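Local coordinates for protein 2-hydroxyisobutanoyl-CoA mutase large subunit (Aquincola tertiaricarbonis, PDB 4R3U) that forms, with a small cobalamin-binding subunit, the B12-dependent mutase that interconverts 2-hydroxyisobutyryl-CoA and (S)-3-hydroxybutyryl-CoA, and binds the acyl-CoA substrate, at residues R113-I118 with L165-L170; E267-L272 with F434-E439; K351-V356 with F483-E488; R511-R516 with G550-D555. All blocks are in the same frame, centred on the assembly; numbering follows the deposited sequence.

Interaction 1. Residues R113-I118 with L165-L170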
loop_
_atom_site.group_PDB
_atom_site.type_symbol
_atom_site.label_atom_id
_atom_site.label_comp_id
_atom_site.label_asym_id
_atom_site.label_seq_id
_atom_site.Cartn_x
_atom_site.Cartn_y
_atom_site.Cartn_z
ATOM N N ARG A 113 -10.097 -24.877 -2.700
ATOM C CA ARG A 113 -9.393 -23.592 -2.523
ATOM C C ARG A 113 -8.585 -23.197 -3.779
ATOM O O ARG A 113 -8.610 -22.026 -4.135
ATOM C CB ARG A 113 -8.490 -23.599 -1.272
ATOM C CG ARG A 113 -7.850 -22.243 -0.918
ATOM C CD ARG A 113 -8.846 -21.123 -0.617
ATOM N NE ARG A 113 -9.467 -21.337 0.682
ATOM C CZ ARG A 113 -9.026 -20.800 1.809
ATOM N NH1 ARG A 113 -9.613 -21.082 2.953
ATOM N NH2 ARG A 113 -7.936 -20.042 1.809
ATOM N N PHE A 114 -7.900 -24.166 -4.471
ATOM C CA PHE A 114 -7.189 -23.889 -5.739
ATOM C C PHE A 114 -8.148 -23.233 -6.719
ATOM O O PHE A 114 -7.844 -22.181 -7.279
ATOM C CB PHE A 114 -6.615 -25.166 -6.390
ATOM C CG PHE A 114 -5.399 -25.766 -5.731
ATOM C CD1 PHE A 114 -4.642 -25.032 -4.813
ATOM C CD2 PHE A 114 -5.016 -27.078 -6.004
ATOM C CE1 PHE A 114 -3.516 -25.599 -4.200
ATOM C CE2 PHE A 114 -3.866 -27.621 -5.428
ATOM C CZ PHE A 114 -3.134 -26.884 -4.514
ATOM N N LYS A 115 -9.317 -23.863 -6.894
ATOM C CA LYS A 115 -10.393 -23.437 -7.804
ATOM C C LYS A 115 -10.929 -22.064 -7.449
ATOM O O LYS A 115 -11.064 -21.231 -8.347
ATOM C CB LYS A 115 -11.474 -24.517 -7.923
ATOM C CG LYS A 115 -10.904 -25.783 -8.559
ATOM C CD LYS A 115 -11.828 -26.972 -8.501
ATOM C CE LYS A 115 -11.345 -28.074 -9.413
ATOM N NZ LYS A 115 -11.968 -29.383 -9.056
ATOM N N TYR A 116 -11.135 -21.787 -6.141
ATOM C CA TYR A 116 -11.555 -20.478 -5.650
ATOM C C TYR A 116 -10.511 -19.406 -6.019
ATOM O O TYR A 116 -10.863 -18.337 -6.544
ATOM C CB TYR A 116 -11.744 -20.498 -4.125
ATOM C CG TYR A 116 -11.993 -19.123 -3.564
ATOM C CD1 TYR A 116 -13.257 -18.537 -3.638
ATOM C CD2 TYR A 116 -10.948 -18.365 -3.031
ATOM C CE1 TYR A 116 -13.485 -17.245 -3.158
ATOM C CE2 TYR A 116 -11.159 -17.062 -2.576
ATOM C CZ TYR A 116 -12.434 -16.517 -2.621
ATOM O OH TYR A 116 -12.667 -15.258 -2.137
ATOM N N LEU A 117 -9.229 -19.687 -5.684
ATOM C CA LEU A 117 -8.074 -18.816 -5.924
ATOM C C LEU A 117 -7.904 -18.530 -7.404
ATOM O O LEU A 117 -7.661 -17.377 -7.767
ATOM C CB LEU A 117 -6.786 -19.433 -5.312
ATOM C CG LEU A 117 -6.727 -19.526 -3.780
ATOM C CD1 LEU A 117 -5.545 -20.326 -3.340
ATOM C CD2 LEU A 117 -6.732 -18.137 -3.130
ATOM N N ILE A 118 -8.067 -19.561 -8.267
ATOM C CA ILE A 118 -8.038 -19.403 -9.731
ATOM C C ILE A 118 -9.190 -18.491 -10.201
ATOM O O ILE A 118 -8.959 -17.563 -10.967
ATOM C CB ILE A 118 -7.961 -20.783 -10.465
ATOM C CG1 ILE A 118 -6.565 -21.424 -10.182
ATOM C CG2 ILE A 118 -8.236 -20.643 -11.986
ATOM C CD1 ILE A 118 -6.396 -22.901 -10.479
ATOM N N LEU A 165 -5.108 -32.340 -7.244
ATOM C CA LEU A 165 -4.992 -31.735 -8.565
ATOM C C LEU A 165 -6.120 -32.145 -9.523
ATOM O O LEU A 165 -5.983 -32.004 -10.735
ATOM C CB LEU A 165 -3.580 -32.038 -9.149
ATOM C CG LEU A 165 -2.402 -31.363 -8.408
ATOM C CD1 LEU A 165 -1.086 -32.002 -8.756
ATOM C CD2 LEU A 165 -2.363 -29.831 -8.668
ATOM N N ALA A 166 -7.259 -32.589 -8.962
ATOM C CA ALA A 166 -8.439 -32.976 -9.727
ATOM C C ALA A 166 -8.926 -31.791 -10.544
ATOM O O ALA A 166 -8.970 -30.673 -10.031
ATOM C CB ALA A 166 -9.538 -33.461 -8.791
ATOM N N ASP A 167 -9.240 -32.034 -11.831
ATOM C CA ASP A 167 -9.727 -31.027 -12.788
ATOM C C ASP A 167 -8.737 -29.853 -13.020
ATOM O O ASP A 167 -9.155 -28.768 -13.421
ATOM C CB ASP A 167 -11.151 -30.517 -12.417
ATOM C CG ASP A 167 -12.088 -31.580 -11.864
ATOM O OD1 ASP A 167 -12.487 -32.495 -12.641
ATOM O OD2 ASP A 167 -12.396 -31.521 -10.656
ATOM N N ILE A 168 -7.429 -30.083 -12.787
ATOM C CA ILE A 168 -6.396 -29.060 -12.967
ATOM C C ILE A 168 -5.516 -29.457 -14.121
ATOM O O ILE A 168 -4.891 -30.512 -14.047
ATOM C CB ILE A 168 -5.562 -28.825 -11.649
ATOM C CG1 ILE A 168 -6.452 -28.478 -10.398
ATOM C CG2 ILE A 168 -4.419 -27.817 -11.882
ATOM C CD1 ILE A 168 -7.068 -27.046 -10.290
ATOM N N ASP A 169 -5.457 -28.633 -15.186
ATOM C CA ASP A 169 -4.640 -28.977 -16.382
ATOM C C ASP A 169 -3.207 -28.625 -16.088
ATOM O O ASP A 169 -2.846 -27.463 -16.204
ATOM C CB ASP A 169 -5.133 -28.249 -17.652
ATOM C CG ASP A 169 -4.590 -28.796 -18.949
ATOM O OD1 ASP A 169 -3.443 -29.290 -18.954
ATOM O OD2 ASP A 169 -5.317 -28.745 -19.962
ATOM N N LEU A 170 -2.398 -29.617 -15.701
ATOM C CA LEU A 170 -1.006 -29.411 -15.291
ATOM C C LEU A 170 -0.079 -28.850 -16.359
ATOM O O LEU A 170 0.951 -28.234 -16.006
ATOM C CB LEU A 170 -0.397 -30.639 -14.565
ATOM C CG LEU A 170 -1.242 -31.316 -13.486
ATOM C CD1 LEU A 170 -0.645 -32.653 -13.100
ATOM C CD2 LEU A 170 -1.470 -30.428 -12.311
#

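Interaction 2. Residues E267-L272 with F434-E439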
loop_
_atom_site.group_PDB
_atom_site.type_symbol
_atom_site.label_atom_id
_atom_site.label_comp_id
_atom_site.label_asym_id
_atom_site.label_seq_id
_atom_site.Cartn_x
_atom_site.Cartn_y
_atom_site.Cartn_z
ATOM N N GLU A 267 19.884 -13.140 5.258
ATOM C CA GLU A 267 18.983 -13.791 4.328
ATOM C C GLU A 267 19.663 -13.994 2.967
ATOM O O GLU A 267 19.835 -15.142 2.529
ATOM C CB GLU A 267 17.696 -12.971 4.167
ATOM C CG GLU A 267 16.820 -13.569 3.084
ATOM C CD GLU A 267 15.637 -12.765 2.616
ATOM O OE1 GLU A 267 15.508 -11.595 3.033
ATOM O OE2 GLU A 267 14.852 -13.304 1.803
ATOM N N ALA A 268 20.065 -12.878 2.330
ATOM C CA ALA A 268 20.740 -12.847 1.035
ATOM C C ALA A 268 22.007 -13.707 1.013
ATOM O O ALA A 268 22.136 -14.607 0.176
ATOM C CB ALA A 268 21.067 -11.398 0.645
ATOM N N ALA A 269 22.932 -13.443 1.939
ATOM C CA ALA A 269 24.216 -14.150 2.016
ATOM C C ALA A 269 24.130 -15.626 2.353
ATOM O O ALA A 269 24.832 -16.408 1.733
ATOM C CB ALA A 269 25.152 -13.441 2.975
ATOM N N PHE A 270 23.267 -16.025 3.314
ATOM C CA PHE A 270 23.139 -17.444 3.699
ATOM C C PHE A 270 22.475 -18.292 2.605
ATOM O O PHE A 270 22.820 -19.466 2.464
ATOM C CB PHE A 270 22.461 -17.607 5.072
ATOM C CG PHE A 270 23.115 -16.917 6.262
ATOM C CD1 PHE A 270 24.382 -16.344 6.153
ATOM C CD2 PHE A 270 22.481 -16.877 7.494
ATOM C CE1 PHE A 270 24.981 -15.727 7.244
ATOM C CE2 PHE A 270 23.110 -16.299 8.596
ATOM C CZ PHE A 270 24.342 -15.711 8.457
ATOM N N THR A 271 21.602 -17.676 1.782
ATOM C CA THR A 271 20.945 -18.332 0.656
ATOM C C THR A 271 21.985 -18.575 -0.437
ATOM O O THR A 271 22.033 -19.678 -1.014
ATOM C CB THR A 271 19.741 -17.516 0.160
ATOM O OG1 THR A 271 18.880 -17.260 1.258
ATOM C CG2 THR A 271 18.948 -18.240 -0.922
ATOM N N LEU A 272 22.827 -17.562 -0.700
ATOM C CA LEU A 272 23.912 -17.703 -1.661
ATOM C C LEU A 272 24.949 -18.740 -1.207
ATOM O O LEU A 272 25.418 -19.520 -2.040
ATOM C CB LEU A 272 24.531 -16.352 -2.020
ATOM C CG LEU A 272 23.614 -15.439 -2.850
ATOM C CD1 LEU A 272 24.308 -14.157 -3.211
ATOM C CD2 LEU A 272 23.093 -16.142 -4.111
ATOM N N PHE A 434 29.393 -10.555 -0.362
ATOM C CA PHE A 434 30.633 -11.230 -0.757
ATOM C C PHE A 434 31.579 -11.487 0.409
ATOM O O PHE A 434 32.170 -12.567 0.496
ATOM C CB PHE A 434 31.324 -10.537 -1.941
ATOM C CG PHE A 434 30.676 -10.866 -3.257
ATOM C CD1 PHE A 434 30.495 -12.185 -3.651
ATOM C CD2 PHE A 434 30.254 -9.855 -4.114
ATOM C CE1 PHE A 434 29.864 -12.486 -4.856
ATOM C CE2 PHE A 434 29.615 -10.160 -5.317
ATOM C CZ PHE A 434 29.432 -11.465 -5.684
ATOM N N GLU A 435 31.662 -10.507 1.319
ATOM C CA GLU A 435 32.412 -10.475 2.562
ATOM C C GLU A 435 31.943 -11.648 3.463
ATOM O O GLU A 435 32.786 -12.335 4.024
ATOM C CB GLU A 435 32.090 -9.125 3.209
ATOM C CG GLU A 435 33.149 -8.481 4.064
ATOM C CD GLU A 435 32.786 -7.035 4.322
ATOM O OE1 GLU A 435 32.061 -6.770 5.308
ATOM O OE2 GLU A 435 33.176 -6.169 3.503
ATOM N N ILE A 436 30.615 -11.909 3.557
ATOM C CA ILE A 436 30.059 -13.028 4.327
ATOM C C ILE A 436 30.387 -14.370 3.673
ATOM O O ILE A 436 30.865 -15.285 4.349
ATOM C CB ILE A 436 28.542 -12.874 4.614
ATOM C CG1 ILE A 436 28.247 -11.633 5.517
ATOM C CG2 ILE A 436 27.919 -14.197 5.168
ATOM C CD1 ILE A 436 26.732 -11.529 6.040
ATOM N N LEU A 437 30.138 -14.472 2.355
ATOM C CA LEU A 437 30.415 -15.657 1.531
ATOM C C LEU A 437 31.893 -16.103 1.634
ATOM O O LEU A 437 32.183 -17.304 1.604
ATOM C CB LEU A 437 30.054 -15.378 0.055
ATOM C CG LEU A 437 28.569 -15.344 -0.304
ATOM C CD1 LEU A 437 28.403 -15.057 -1.770
ATOM C CD2 LEU A 437 27.889 -16.662 0.027
ATOM N N GLU A 438 32.794 -15.125 1.782
ATOM C CA GLU A 438 34.231 -15.297 1.930
ATOM C C GLU A 438 34.548 -15.915 3.299
ATOM O O GLU A 438 35.376 -16.820 3.368
ATOM C CB GLU A 438 34.922 -13.945 1.772
ATOM C CG GLU A 438 36.239 -14.023 1.037
ATOM C CD GLU A 438 37.007 -12.718 1.046
ATOM O OE1 GLU A 438 36.401 -11.661 0.746
ATOM O OE2 GLU A 438 38.222 -12.757 1.355
ATOM N N GLU A 439 33.882 -15.439 4.379
ATOM C CA GLU A 439 34.057 -15.931 5.749
ATOM C C GLU A 439 33.581 -17.364 5.869
ATOM O O GLU A 439 34.256 -18.176 6.491
ATOM C CB GLU A 439 33.318 -15.046 6.747
ATOM C CG GLU A 439 33.876 -15.119 8.158
ATOM C CD GLU A 439 33.074 -14.346 9.193
ATOM O OE1 GLU A 439 32.743 -13.163 8.942
ATOM O OE2 GLU A 439 32.800 -14.915 10.274
#

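Interaction 3. Residues K351-V356 with F483-E488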
loop_
_atom_site.group_PDB
_atom_site.type_symbol
_atom_site.label_atom_id
_atom_site.label_comp_id
_atom_site.label_asym_id
_atom_site.label_seq_id
_atom_site.Cartn_x
_atom_site.Cartn_y
_atom_site.Cartn_z
ATOM N N LYS A 351 -1.766 -9.313 15.208
ATOM C CA LYS A 351 -3.033 -9.810 15.740
ATOM C C LYS A 351 -3.838 -8.538 16.129
ATOM O O LYS A 351 -4.917 -8.352 15.567
ATOM C CB LYS A 351 -2.839 -10.779 16.936
ATOM C CG LYS A 351 -4.122 -11.507 17.383
ATOM C CD LYS A 351 -3.843 -12.566 18.443
ATOM C CE LYS A 351 -5.085 -13.281 18.946
ATOM N NZ LYS A 351 -5.532 -14.400 18.061
ATOM N N PRO A 352 -3.329 -7.573 16.943
ATOM C CA PRO A 352 -4.118 -6.347 17.170
ATOM C C PRO A 352 -4.256 -5.537 15.880
ATOM O O PRO A 352 -3.321 -5.514 15.053
ATOM C CB PRO A 352 -3.300 -5.580 18.215
ATOM C CG PRO A 352 -1.946 -6.090 18.112
ATOM C CD PRO A 352 -2.045 -7.517 17.684
ATOM N N GLN A 353 -5.439 -4.918 15.672
ATOM C CA GLN A 353 -5.723 -4.063 14.513
ATOM C C GLN A 353 -5.366 -4.748 13.191
ATOM O O GLN A 353 -4.830 -4.100 12.273
ATOM C CB GLN A 353 -4.989 -2.715 14.662
ATOM C CG GLN A 353 -5.359 -1.949 15.922
ATOM C CD GLN A 353 -4.786 -0.569 15.879
ATOM O OE1 GLN A 353 -4.052 -0.155 16.786
ATOM N NE2 GLN A 353 -5.184 0.186 14.856
ATOM N N TYR A 354 -5.656 -6.067 13.102
ATOM C CA TYR A 354 -5.330 -6.914 11.948
ATOM C C TYR A 354 -5.587 -6.325 10.560
ATOM O O TYR A 354 -4.787 -6.617 9.677
ATOM C CB TYR A 354 -5.866 -8.363 12.083
ATOM C CG TYR A 354 -7.359 -8.488 11.863
ATOM C CD1 TYR A 354 -8.252 -8.294 12.907
ATOM C CD2 TYR A 354 -7.882 -8.760 10.594
ATOM C CE1 TYR A 354 -9.630 -8.306 12.693
ATOM C CE2 TYR A 354 -9.260 -8.790 10.367
ATOM C CZ TYR A 354 -10.131 -8.558 11.423
ATOM O OH TYR A 354 -11.492 -8.619 11.248
ATOM N N MET A 355 -6.677 -5.516 10.334
ATOM C CA MET A 355 -6.937 -4.961 8.976
ATOM C C MET A 355 -5.850 -4.034 8.458
ATOM O O MET A 355 -5.710 -3.847 7.261
ATOM C CB MET A 355 -8.321 -4.325 8.810
ATOM C CG MET A 355 -9.447 -5.303 8.568
ATOM S SD MET A 355 -9.273 -6.576 7.287
ATOM C CE MET A 355 -9.417 -5.629 5.768
ATOM N N VAL A 356 -5.059 -3.510 9.349
ATOM C CA VAL A 356 -3.918 -2.642 9.059
ATOM C C VAL A 356 -2.815 -3.421 8.286
ATOM O O VAL A 356 -2.053 -2.819 7.534
ATOM C CB VAL A 356 -3.474 -1.975 10.390
ATOM C CG1 VAL A 356 -2.134 -2.478 10.895
ATOM C CG2 VAL A 356 -3.501 -0.489 10.275
ATOM N N PHE A 483 0.189 3.410 18.998
ATOM C CA PHE A 483 -1.241 3.583 18.738
ATOM C C PHE A 483 -2.026 2.369 19.213
ATOM O O PHE A 483 -2.948 1.916 18.530
ATOM C CB PHE A 483 -1.510 3.961 17.256
ATOM C CG PHE A 483 -0.756 5.184 16.778
ATOM C CD1 PHE A 483 -1.212 6.459 17.065
ATOM C CD2 PHE A 483 0.437 5.055 16.077
ATOM C CE1 PHE A 483 -0.461 7.581 16.713
ATOM C CE2 PHE A 483 1.194 6.183 15.727
ATOM C CZ PHE A 483 0.741 7.437 16.046
ATOM N N VAL A 484 -1.617 1.820 20.381
ATOM C CA VAL A 484 -2.204 0.640 21.014
ATOM C C VAL A 484 -3.631 1.012 21.417
ATOM O O VAL A 484 -3.868 2.136 21.890
ATOM C CB VAL A 484 -1.352 0.099 22.212
ATOM C CG1 VAL A 484 -1.904 -1.195 22.769
ATOM C CG2 VAL A 484 0.100 -0.094 21.816
ATOM N N GLU A 485 -4.581 0.100 21.147
ATOM C CA GLU A 485 -6.011 0.253 21.396
ATOM C C GLU A 485 -6.525 -0.853 22.282
ATOM O O GLU A 485 -6.046 -1.969 22.165
ATOM C CB GLU A 485 -6.777 0.153 20.064
ATOM C CG GLU A 485 -6.690 1.387 19.183
ATOM C CD GLU A 485 -7.258 1.224 17.781
ATOM O OE1 GLU A 485 -8.219 0.445 17.589
ATOM O OE2 GLU A 485 -6.721 1.881 16.865
ATOM N N ASN A 486 -7.565 -0.589 23.095
ATOM C CA ASN A 486 -8.194 -1.667 23.852
ATOM C C ASN A 486 -9.486 -2.084 23.094
ATOM O O ASN A 486 -10.608 -1.760 23.516
ATOM C CB ASN A 486 -8.368 -1.315 25.319
ATOM C CG ASN A 486 -7.040 -1.248 26.047
ATOM O OD1 ASN A 486 -6.296 -0.259 25.969
ATOM N ND2 ASN A 486 -6.707 -2.310 26.766
ATOM N N GLU A 487 -9.279 -2.754 21.901
ATOM C CA GLU A 487 -10.303 -3.275 20.982
ATOM C C GLU A 487 -11.087 -4.393 21.674
ATOM O O GLU A 487 -10.532 -5.457 21.962
ATOM C CB GLU A 487 -9.662 -3.889 19.723
ATOM C CG GLU A 487 -8.723 -3.041 18.887
ATOM C CD GLU A 487 -8.043 -3.852 17.793
ATOM O OE1 GLU A 487 -7.150 -4.667 18.115
ATOM O OE2 GLU A 487 -8.378 -3.643 16.606
ATOM N N GLU A 488 -12.364 -4.163 21.951
ATOM C CA GLU A 488 -13.206 -5.159 22.627
ATOM C C GLU A 488 -14.132 -5.882 21.640
ATOM O O GLU A 488 -14.595 -6.997 21.909
ATOM C CB GLU A 488 -13.990 -4.512 23.791
ATOM C CG GLU A 488 -15.118 -3.559 23.399
ATOM C CD GLU A 488 -14.773 -2.249 22.706
ATOM O OE1 GLU A 488 -13.694 -1.677 22.989
ATOM O OE2 GLU A 488 -15.610 -1.778 21.899
#

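Interaction 4. Residues R511-R516 with G550-D555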
loop_
_atom_site.group_PDB
_atom_site.type_symbol
_atom_site.label_atom_id
_atom_site.label_comp_id
_atom_site.label_asym_id
_atom_site.label_seq_id
_atom_site.Cartn_x
_atom_site.Cartn_y
_atom_site.Cartn_z
ATOM N N ARG A 511 -6.730 -48.041 2.386
ATOM C CA ARG A 511 -7.289 -48.592 1.164
ATOM C C ARG A 511 -6.176 -48.798 0.136
ATOM O O ARG A 511 -6.064 -49.892 -0.426
ATOM C CB ARG A 511 -8.375 -47.645 0.612
ATOM C CG ARG A 511 -9.254 -48.235 -0.489
ATOM C CD ARG A 511 -9.879 -47.180 -1.391
ATOM N NE ARG A 511 -8.944 -46.148 -1.864
ATOM C CZ ARG A 511 -8.658 -45.913 -3.141
ATOM N NH1 ARG A 511 -9.226 -46.635 -4.100
ATOM N NH2 ARG A 511 -7.804 -44.955 -3.469
ATOM N N VAL A 512 -5.335 -47.768 -0.081
ATOM C CA VAL A 512 -4.196 -47.788 -1.018
ATOM C C VAL A 512 -3.259 -48.956 -0.676
ATOM O O VAL A 512 -2.900 -49.734 -1.574
ATOM C CB VAL A 512 -3.469 -46.407 -1.092
ATOM C CG1 VAL A 512 -2.138 -46.492 -1.848
ATOM C CG2 VAL A 512 -4.381 -45.333 -1.703
ATOM N N ARG A 513 -2.912 -49.105 0.626
ATOM C CA ARG A 513 -2.085 -50.199 1.143
ATOM C C ARG A 513 -2.760 -51.560 0.943
ATOM O O ARG A 513 -2.067 -52.537 0.645
ATOM C CB ARG A 513 -1.797 -50.009 2.637
ATOM C CG ARG A 513 -0.911 -48.845 2.992
ATOM C CD ARG A 513 -0.836 -48.765 4.494
ATOM N NE ARG A 513 -0.060 -47.626 4.994
ATOM C CZ ARG A 513 -0.430 -46.870 6.023
ATOM N NH1 ARG A 513 -1.593 -47.086 6.631
ATOM N NH2 ARG A 513 0.342 -45.874 6.434
ATOM N N ALA A 514 -4.096 -51.635 1.123
ATOM C CA ALA A 514 -4.866 -52.893 0.973
ATOM C C ALA A 514 -4.938 -53.372 -0.497
ATOM O O ALA A 514 -4.639 -54.531 -0.769
ATOM C CB ALA A 514 -6.268 -52.724 1.546
ATOM N N GLU A 515 -5.282 -52.452 -1.431
ATOM C CA GLU A 515 -5.445 -52.655 -2.880
ATOM C C GLU A 515 -4.152 -52.965 -3.636
ATOM O O GLU A 515 -4.219 -53.560 -4.721
ATOM C CB GLU A 515 -6.096 -51.408 -3.515
ATOM C CG GLU A 515 -7.615 -51.379 -3.437
ATOM C CD GLU A 515 -8.312 -50.103 -3.884
ATOM O OE1 GLU A 515 -9.564 -50.116 -3.940
ATOM O OE2 GLU A 515 -7.625 -49.086 -4.149
ATOM N N ARG A 516 -2.993 -52.563 -3.091
ATOM C CA ARG A 516 -1.708 -52.741 -3.758
ATOM C C ARG A 516 -1.127 -54.154 -3.706
ATOM O O ARG A 516 -1.556 -54.992 -2.893
ATOM C CB ARG A 516 -0.683 -51.707 -3.249
ATOM C CG ARG A 516 0.034 -52.133 -1.971
ATOM C CD ARG A 516 0.796 -50.987 -1.360
ATOM N NE ARG A 516 1.433 -51.405 -0.118
ATOM C CZ ARG A 516 2.010 -50.582 0.747
ATOM N NH1 ARG A 516 2.025 -49.275 0.523
ATOM N NH2 ARG A 516 2.569 -51.057 1.847
ATOM N N GLY A 550 1.652 -48.029 -5.352
ATOM C CA GLY A 550 0.825 -47.849 -4.164
ATOM C C GLY A 550 1.588 -47.634 -2.866
ATOM O O GLY A 550 0.997 -47.723 -1.785
ATOM N N ALA A 551 2.909 -47.333 -2.959
ATOM C CA ALA A 551 3.731 -47.054 -1.779
ATOM C C ALA A 551 3.328 -45.704 -1.197
ATOM O O ALA A 551 2.977 -44.762 -1.932
ATOM C CB ALA A 551 5.208 -47.020 -2.155
ATOM N N THR A 552 3.371 -45.617 0.129
ATOM C CA THR A 552 3.078 -44.374 0.836
ATOM C C THR A 552 4.401 -43.674 1.083
ATOM O O THR A 552 5.459 -44.292 0.928
ATOM C CB THR A 552 2.292 -44.626 2.128
ATOM O OG1 THR A 552 3.137 -45.292 3.065
ATOM C CG2 THR A 552 1.008 -45.414 1.903
ATOM N N MET A 553 4.351 -42.385 1.458
ATOM C CA MET A 553 5.539 -41.607 1.777
ATOM C C MET A 553 6.290 -42.269 2.958
ATOM O O MET A 553 7.511 -42.408 2.907
ATOM C CB MET A 553 5.128 -40.170 2.133
ATOM C CG MET A 553 6.287 -39.317 2.573
ATOM S SD MET A 553 5.757 -37.781 3.267
ATOM C CE MET A 553 5.427 -36.878 1.828
ATOM N N GLY A 554 5.522 -42.666 3.981
ATOM C CA GLY A 554 5.990 -43.371 5.168
ATOM C C GLY A 554 6.723 -44.653 4.846
ATOM O O GLY A 554 7.770 -44.911 5.437
ATOM N N ASP A 555 6.208 -45.445 3.882
ATOM C CA ASP A 555 6.861 -46.704 3.448
ATOM C C ASP A 555 8.296 -46.407 2.975
ATOM O O ASP A 555 9.244 -47.044 3.444
ATOM C CB ASP A 555 6.092 -47.376 2.284
ATOM C CG ASP A 555 4.721 -47.956 2.571
ATOM O OD1 ASP A 555 4.515 -48.484 3.681
ATOM O OD2 ASP A 555 3.877 -47.947 1.661
#

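Interaction 1. Residues R113-I118 with L165-L170
Lys115 reaches from helix 107-119 to the turn at 165-168 and meets Asp167 obliquely. Its first torsion sets CG beside the backbone N (chi1 -64°), and the chain runs extended from there to the ammonium group. Lys115 NZ forms a salt bridge with Asp167 OD2 at 2.7 Å, on the anti lone pair. A weak, long bond of 3.4 Å joins Lys115 NZ to Ala166 O. Asn111, one turn earlier on the helix, accepts from Lys115 NZ and donates to Ala166 O, and so bridges the helix and the turn.

The apolar half of the contact is centred on Ile168 CD1. Ile168 CD1 lies 4.2 Å from Ile118 CD1 and 4.4 Å from Phe114 CB. Lys115 CG touches the same methyl. Phe114 CE2 meets Leu165 CD2 at 4.2 Å, and the methyl comes in obliquely to the ring. Ile125 of strand 125-128 touches Phe114, Ile118 and Ile168.

Leu165 to Ile168 form a type II beta turn that follows helix 158-164. The contact joins this turn to the helix after the first barrel strand. The chemistry is divided: largely buried hydrocarbon packs next to the strand, while the ion pair ends at the exposed Asp167, where solvent would probably weaken it.

Interaction 2. Residues E267-L272 with F434-E439
The Phe270 ring is met at its edge, in plane, by Ile436 CG2. Phe270 CE1 is 3.9 Å from Ile436 CG2, and the two side chains cross obliquely. Beyond the two segments, the Phe270 ring also makes an edge-to-face pair with Phe455.

Ile436 CG2 is shared. Ile436 CG2 also touches Ala269 CB at 3.6 Å. The first torsion of Ile436 puts CG1 beside the backbone N (chi1 -64°) and CG2 anti to it. Ile436 CD1 lies 3.9 Å from Ala269 CB, so the small alanine is met by both branches of the isoleucine. The CA atoms of Ala269 and Ile436 are 6.4 Å apart.

Leu437 CD2 lies 3.5 Å from Ala269 O and 3.9 Å from Leu272 CB, and so packs over the backbone as well as the side chain. No hydrogen bond crosses the contact, and van der Waals packing carries it.

The two short helical segments approach to 9.1 Å between axes and cross at -43°. Helix 264-283 also packs on strand 298-302, through Glu267 and Thr271. Helix 306-327 touches Ala268 and Leu272, and helix 454-472 touches Phe270. Helix 420-442 thus packs on the outside of a TIM-barrel helix.

Interaction 3. Residues K351-V356 with F483-E488
Pro352 and Gln353 occupy the two middle positions of a type II beta turn from Lys351 to Tyr354, and both are touched by the Glu487 carboxylate. Gln353 has positive phi and psi. The partner segment 483-488 is a loop without regular structure, and the closest CA atoms, of Pro352 and Glu487, are 7.9 Å apart. Gln353 N donates to Glu487 OE1 at 3.0 Å, with an N-H...O angle of 154°. The oxygen is met on its syn side, somewhat out of the carboxylate plane. Glu487 OE1 also lies 3.6 Å from Pro352 CA, and Glu487 OE2 is 3.5 Å from Gln353 CG. The Gln353 and Glu487 side chains cross at about a right angle.

The turn belongs to the loop between strand 340-344 and helix 357-370, a beta-to-alpha connection of the TIM barrel. The side chain of Pro352 is about 9 Å from the bound cobalamin, and it packs on Asp127 of the small subunit.

Gln353 CG lies beside the backbone N (chi1 -58°), and the chain is extended beyond it. Its amide end lies against Glu485, which it also crosses at about a right angle. Gln353 CD is 3.3 Å from Glu485 OE2, with the amide and carboxylate planes 33° apart. Glu485 is further paired in salt bridges with Arg398 and Lys394 of the second large subunit.

Interaction 4. Residues R511-R516 with G550-D555
Gly550 O accepts from Arg516 NH1 at 3.0 Å, and the oxygen lies in the guanidinium plane. The donor stands above the plane of the carbonyl. Val512 CG1 touches Gly550 O at 3.4 Å. Gly550 ends its helix in a Schellman motif, whose positive phi suits a glycine. Ala551 CA sits 3.6 Å from Arg516 NH1. Thr552 is the N-cap of the next helix. Thr552 CG2 meets Arg513 NE at 3.9 Å, the side chains crossing at about a right angle. Arg513 has its salt bridges with Asp138 and Asp140, and Asp138 also bonds Thr552 OG1.

Asp555 completes a capping box: Asp555 N donates to Thr552 OG1 at 3.2 Å, and Asp555 OD2 accepts from Thr552 N at 2.8 Å. Asp555 also forms a salt bridge with Arg516. The two side chains reach toward each other tip to tip, and Arg516 NH1 meets OD2 on its syn side, tilted out of the carboxylate plane. Arg516 CG sits between the backbone N and the carbonyl carbon (chi1 85°).

The contact joins the end of helix 501-515 to the junction of helices 540-549 and 553-564. Helix 518-532 packs on Arg516, Ala551 and Asp555, while helix 158-164 touches Val512. Met553 reaches helix 183-196.

Overall arrangement
Interaction 2 is the buried contact of the four and is apolar in its side-chain contacts, with no hydrogen bond across it. Interactions 1 and 4 are partly buried and combine packing with a salt bridge. Interaction 3 is a surface contact between loops and is largely polar; it alone has other protein chains around it. No two of the contacts share a helix, but helix 158-164 leads into the turn of interaction 1 and touches interaction 4. The centres of interactions 1 and 4 are about 25 Å apart. Interactions 1 and 2 lie on opposite sides of the chain's centre. Along the chain, interactions 2 and 3 alternate, whereas interaction 1 closes before the others open. None of the four touches another.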